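Fusarinine C esterase sidJ (Aspergillus fumigatus, PDB 6GUP) hydrolyses the ester bonds of the fungal siderophore fusarinine C, releasing fusarinine and iron, but leaves triacetylfusarinine C intact. Local coordinates at residues Arg154-Val166 with Gly272-Asp286. Numbering follows the deposited sequence.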
loop_
_atom_site.group_PDB
_atom_site.type_symbol
_atom_site.label_atom_id
_atom_site.label_comp_id
_atom_site.label_asym_id
_atom_site.label_seq_id
_atom_site.Cartn_x
_atom_site.Cartn_y
_atom_site.Cartn_z
ATOM N N ARG A 154 -18.004 1.862 -15.150
ATOM C CA ARG A 154 -16.900 0.976 -15.485
ATOM C C ARG A 154 -16.833 0.849 -16.988
ATOM O O ARG A 154 -17.855 0.612 -17.638
ATOM C CB ARG A 154 -17.116 -0.401 -14.878
ATOM C CG ARG A 154 -17.368 -0.352 -13.390
ATOM C CD ARG A 154 -17.096 -1.682 -12.743
ATOM N NE ARG A 154 -17.999 -2.743 -13.180
ATOM C CZ ARG A 154 -19.221 -2.963 -12.693
ATOM N NH1 ARG A 154 -19.942 -3.968 -13.176
ATOM N NH2 ARG A 154 -19.743 -2.194 -11.734
ATOM N N MET A 155 -15.635 1.003 -17.539
ATOM C CA MET A 155 -15.442 0.860 -18.976
ATOM C C MET A 155 -15.376 -0.619 -19.361
ATOM O O MET A 155 -14.977 -1.451 -18.540
ATOM C CB MET A 155 -14.185 1.596 -19.445
ATOM C CG MET A 155 -12.852 1.012 -18.988
ATOM S SD MET A 155 -11.487 1.765 -19.885
ATOM C CE MET A 155 -11.683 3.468 -19.375
ATOM N N PRO A 156 -15.759 -0.951 -20.608
ATOM C CA PRO A 156 -15.601 -2.334 -21.057
ATOM C C PRO A 156 -14.139 -2.668 -21.346
ATOM O O PRO A 156 -13.373 -1.798 -21.769
ATOM C CB PRO A 156 -16.443 -2.392 -22.345
ATOM C CG PRO A 156 -17.231 -1.123 -22.375
ATOM C CD PRO A 156 -16.385 -0.127 -21.655
ATOM N N LEU A 157 -13.770 -3.924 -21.109
ATOM C CA LEU A 157 -12.406 -4.404 -21.309
ATOM C C LEU A 157 -12.289 -5.112 -22.655
ATOM O O LEU A 157 -13.235 -5.765 -23.105
ATOM C CB LEU A 157 -12.020 -5.371 -20.187
ATOM C CG LEU A 157 -12.259 -4.899 -18.749
ATOM C CD1 LEU A 157 -11.978 -6.032 -17.778
ATOM C CD2 LEU A 157 -11.404 -3.687 -18.415
ATOM N N ASP A 158 -11.126 -4.979 -23.289
ATOM C CA ASP A 158 -10.809 -5.722 -24.515
ATOM C C ASP A 158 -10.345 -7.149 -24.208
ATOM O O ASP A 158 -10.299 -7.992 -25.103
ATOM C CB ASP A 158 -9.742 -4.991 -25.330
ATOM C CG ASP A 158 -10.198 -3.617 -25.777
ATOM O OD1 ASP A 158 -11.009 -3.535 -26.721
ATOM O OD2 ASP A 158 -9.745 -2.620 -25.177
ATOM N N GLY A 159 -9.986 -7.407 -22.951
ATOM C CA GLY A 159 -9.607 -8.743 -22.506
ATOM C C GLY A 159 -9.642 -8.875 -20.996
ATOM O O GLY A 159 -9.634 -7.873 -20.275
ATOM N N ALA A 160 -9.689 -10.118 -20.522
ATOM C CA ALA A 160 -9.662 -10.410 -19.092
ATOM C C ALA A 160 -8.949 -11.734 -18.831
ATOM O O ALA A 160 -9.256 -12.742 -19.467
ATOM C CB ALA A 160 -11.074 -10.445 -18.532
ATOM N N ILE A 161 -7.989 -11.715 -17.908
ATOM C CA ILE A 161 -7.221 -12.907 -17.539
ATOM C C ILE A 161 -7.346 -13.121 -16.028
ATOM O O ILE A 161 -7.291 -12.164 -15.256
ATOM C CB ILE A 161 -5.727 -12.782 -17.937
ATOM C CG1 ILE A 161 -5.581 -12.517 -19.444
ATOM C CG2 ILE A 161 -4.958 -14.049 -17.566
ATOM C CD1 ILE A 161 -4.213 -12.020 -19.860
ATOM N N MET A 162 -7.521 -14.378 -15.620
ATOM C CA MET A 162 -7.519 -14.761 -14.207
ATOM C C MET A 162 -6.492 -15.867 -13.995
ATOM O O MET A 162 -6.644 -16.969 -14.523
ATOM C CB MET A 162 -8.907 -15.233 -13.765
ATOM C CG MET A 162 -10.009 -14.208 -13.982
ATOM S SD MET A 162 -11.481 -14.499 -12.976
ATOM C CE MET A 162 -12.181 -15.943 -13.766
ATOM N N GLN A 163 -5.444 -15.562 -13.234
ATOM C CA GLN A 163 -4.356 -16.501 -12.970
ATOM C C GLN A 163 -4.521 -17.092 -11.573
ATOM O O GLN A 163 -4.524 -16.357 -10.584
ATOM C CB GLN A 163 -3.010 -15.787 -13.102
ATOM C CG GLN A 163 -1.791 -16.701 -13.024
ATOM C CD GLN A 163 -1.306 -16.959 -11.605
ATOM O OE1 GLN A 163 -1.254 -16.052 -10.778
ATOM N NE2 GLN A 163 -0.940 -18.203 -11.323
ATOM N N ALA A 164 -4.652 -18.418 -11.509
ATOM C CA ALA A 164 -4.881 -19.149 -10.261
ATOM C C ALA A 164 -6.046 -18.594 -9.414
ATOM O O ALA A 164 -5.853 -18.256 -8.241
ATOM C CB ALA A 164 -3.591 -19.211 -9.445
ATOM N N PRO A 165 -7.254 -18.483 -10.013
ATOM C CA PRO A 165 -8.428 -18.109 -9.217
ATOM C C PRO A 165 -8.845 -19.272 -8.319
ATOM O O PRO A 165 -9.423 -20.254 -8.793
ATOM C CB PRO A 165 -9.493 -17.798 -10.273
ATOM C CG PRO A 165 -9.093 -18.597 -11.459
ATOM C CD PRO A 165 -7.596 -18.676 -11.436
ATOM N N VAL A 166 -8.535 -19.147 -7.031
ATOM C CA VAL A 166 -8.633 -20.244 -6.074
ATOM C C VAL A 166 -9.531 -19.826 -4.911
ATOM O O VAL A 166 -9.450 -18.694 -4.429
ATOM C CB VAL A 166 -7.220 -20.638 -5.576
ATOM C CG1 VAL A 166 -7.271 -21.539 -4.346
ATOM C CG2 VAL A 166 -6.447 -21.320 -6.697
ATOM N N GLY A 272 -21.994 -6.591 -20.305
ATOM C CA GLY A 272 -21.386 -5.990 -21.496
ATOM C C GLY A 272 -20.064 -5.275 -21.265
ATOM O O GLY A 272 -19.757 -4.307 -21.965
ATOM N N LEU A 273 -19.280 -5.752 -20.296
ATOM C CA LEU A 273 -17.989 -5.141 -19.953
ATOM C C LEU A 273 -16.778 -5.978 -20.386
ATOM O O LEU A 273 -15.649 -5.682 -19.982
ATOM C CB LEU A 273 -17.931 -4.848 -18.448
ATOM C CG LEU A 273 -18.960 -3.841 -17.924
ATOM C CD1 LEU A 273 -18.913 -3.798 -16.407
ATOM C CD2 LEU A 273 -18.734 -2.450 -18.497
ATOM N N LEU A 274 -17.002 -7.000 -21.214
ATOM C CA LEU A 274 -15.914 -7.760 -21.829
ATOM C C LEU A 274 -16.182 -7.935 -23.322
ATOM O O LEU A 274 -16.882 -8.867 -23.727
ATOM C CB LEU A 274 -15.745 -9.125 -21.142
ATOM C CG LEU A 274 -14.655 -10.072 -21.666
ATOM C CD1 LEU A 274 -13.291 -9.397 -21.717
ATOM C CD2 LEU A 274 -14.590 -11.329 -20.810
ATOM N N ARG A 275 -15.631 -7.028 -24.131
ATOM C CA ARG A 275 -15.647 -7.170 -25.595
ATOM C C ARG A 275 -14.373 -7.892 -26.054
ATOM O O ARG A 275 -13.528 -7.344 -26.766
ATOM C CB ARG A 275 -15.865 -5.827 -26.316
ATOM C CG ARG A 275 -14.919 -4.684 -25.964
ATOM C CD ARG A 275 -14.840 -3.680 -27.105
ATOM N NE ARG A 275 -14.028 -2.511 -26.766
ATOM C CZ ARG A 275 -14.438 -1.452 -26.063
ATOM N NH1 ARG A 275 -15.681 -1.367 -25.586
ATOM N NH2 ARG A 275 -13.587 -0.456 -25.827
ATOM N N GLY A 276 -14.272 -9.149 -25.635
ATOM C CA GLY A 276 -13.092 -9.974 -25.865
ATOM C C GLY A 276 -13.232 -11.303 -25.148
ATOM O O GLY A 276 -14.349 -11.733 -24.846
ATOM N N LYS A 277 -12.099 -11.939 -24.853
ATOM C CA LYS A 277 -12.083 -13.288 -24.283
ATOM C C LYS A 277 -11.708 -13.295 -22.801
ATOM O O LYS A 277 -10.943 -12.444 -22.347
ATOM C CB LYS A 277 -11.104 -14.181 -25.057
ATOM C CG LYS A 277 -11.242 -14.130 -26.576
ATOM C CD LYS A 277 -12.517 -14.803 -27.070
ATOM C CE LYS A 277 -12.284 -16.265 -27.410
ATOM N NZ LYS A 277 -13.549 -17.048 -27.381
ATOM N N LEU A 278 -12.263 -14.256 -22.060
ATOM C CA LEU A 278 -11.850 -14.539 -20.684
ATOM C C LEU A 278 -10.929 -15.753 -20.686
ATOM O O LEU A 278 -11.373 -16.863 -20.997
ATOM C CB LEU A 278 -13.063 -14.812 -19.786
ATOM C CG LEU A 278 -12.770 -15.252 -18.342
ATOM C CD1 LEU A 278 -12.017 -14.174 -17.571
ATOM C CD2 LEU A 278 -14.055 -15.624 -17.623
ATOM N N MET A 279 -9.657 -15.548 -20.340
ATOM C CA MET A 279 -8.703 -16.651 -20.200
ATOM C C MET A 279 -8.410 -16.938 -18.729
ATOM O O MET A 279 -7.947 -16.060 -18.002
ATOM C CB MET A 279 -7.395 -16.359 -20.940
ATOM C CG MET A 279 -6.472 -17.570 -21.020
ATOM S SD MET A 279 -5.093 -17.378 -22.161
ATOM C CE MET A 279 -4.134 -16.125 -21.313
ATOM N N VAL A 280 -8.686 -18.170 -18.303
ATOM C CA VAL A 280 -8.346 -18.642 -16.961
ATOM C C VAL A 280 -7.110 -19.541 -17.046
ATOM O O VAL A 280 -7.079 -20.485 -17.835
ATOM C CB VAL A 280 -9.524 -19.408 -16.320
ATOM C CG1 VAL A 280 -9.154 -19.937 -14.938
ATOM C CG2 VAL A 280 -10.745 -18.504 -16.222
ATOM N N LEU A 281 -6.101 -19.234 -16.231
ATOM C CA LEU A 281 -4.866 -20.016 -16.164
ATOM C C LEU A 281 -4.730 -20.665 -14.791
ATOM O O LEU A 281 -4.253 -20.035 -13.842
ATOM C CB LEU A 281 -3.652 -19.126 -16.453
ATOM C CG LEU A 281 -3.592 -18.432 -17.815
ATOM C CD1 LEU A 281 -2.385 -17.511 -17.874
ATOM C CD2 LEU A 281 -3.549 -19.436 -18.957
ATOM N N PHE A 282 -5.169 -21.917 -14.686
ATOM C CA PHE A 282 -4.972 -22.702 -13.464
ATOM C C PHE A 282 -3.532 -23.169 -13.341
ATOM O O PHE A 282 -2.826 -23.319 -14.338
ATOM C CB PHE A 282 -5.878 -23.948 -13.422
ATOM C CG PHE A 282 -7.251 -23.728 -12.829
ATOM C CD1 PHE A 282 -7.577 -22.610 -12.047
ATOM C CD2 PHE A 282 -8.226 -24.702 -13.018
ATOM C CE1 PHE A 282 -8.846 -22.466 -11.512
ATOM C CE2 PHE A 282 -9.495 -24.559 -12.478
ATOM C CZ PHE A 282 -9.805 -23.440 -11.727
ATOM N N SER A 283 -3.124 -23.422 -12.101
ATOM C CA SER A 283 -1.817 -23.986 -11.800
ATOM C C SER A 283 -1.990 -25.486 -11.549
ATOM O O SER A 283 -2.780 -25.888 -10.694
ATOM C CB SER A 283 -1.210 -23.276 -10.591
ATOM O OG SER A 283 -0.806 -21.962 -10.935
ATOM N N GLY A 284 -1.273 -26.304 -12.321
ATOM C CA GLY A 284 -1.411 -27.764 -12.269
ATOM C C GLY A 284 -0.983 -28.412 -10.968
ATOM O O GLY A 284 -1.565 -29.420 -10.556
ATOM N N ALA A 285 0.031 -27.837 -10.326
ATOM C CA ALA A 285 0.494 -28.280 -9.013
ATOM C C ALA A 285 0.151 -27.244 -7.938
ATOM O O ALA A 285 0.949 -27.002 -7.027
ATOM C CB ALA A 285 1.996 -28.532 -9.057
ATOM N N ASP A 286 -1.035 -26.640 -8.047
ATOM C CA ASP A 286 -1.473 -25.624 -7.093
ATOM C C ASP A 286 -1.674 -26.279 -5.731
ATOM O O ASP A 286 -2.564 -27.112 -5.547
ATOM C CB ASP A 286 -2.764 -24.934 -7.550
ATOM C CG ASP A 286 -3.026 -23.629 -6.814
ATOM O OD1 ASP A 286 -2.897 -23.596 -5.573
ATOM O OD2 ASP A 286 -3.378 -22.634 -7.480
HETATM O O HOH W 1 -9.624 -10.701 -25.697
HETATM O O HOH W 2 -1.466 -20.303 -12.998
#
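Arg154 meets Leu273 at about a right angle: Leu273 CD1 lies 3.4 Å from Arg154 NH1, while the guanidinium spends N-H groups on the carbonyls of Arg135 and Pro136. Pro156 CB and CG rest against Arg275 NH1, and Leu157 N donates a hydrogen bond to Leu273 O. Asp158, also hydrogen-bonded to Ile117, receives Arg275 NE on OD1 (3.2 Å) from above its carboxylate plane; that plane and the guanidinium are 70° apart, a bent (141°), single-nitrogen salt bridge. Lacking a side chain, Gly276 brings its CA-H against Asp158 O (CA-O 3.5 Å), which a water links to Lys277 N.

Strands 159-163 and 278-283 are parallel neighbours in the alpha/beta-hydrolase sheet, between 117-122 and 320-322. Small Ala160 admits CD1 of Leu274 and Leu278; its O accepts Met279 N. Met162, bent at chi3 (-72°), brings CE to Val280 CG2 (3.8 Å). On the other face, Gln163 NE2 shares a water with Leu281 O and Ser283 OG; Gln163 OE1 pairs with His122 ND1, Ser283 OG with Ser326 O. Pro165 CG touches Val280 CG1 (3.7 Å) and Phe282 CE1, crossing Phe282 at about a right angle. Val166 CG2 packs 3.4 Å from Asp286 OD2, hydrogen-bonded to His327 ND1, while OD1 takes Ser288 N-H. Backbone bonds thus set the register, apolar side chains pack across it, and Asp286 is placed consistently with a Ser123-His327-Asp286 catalytic triad.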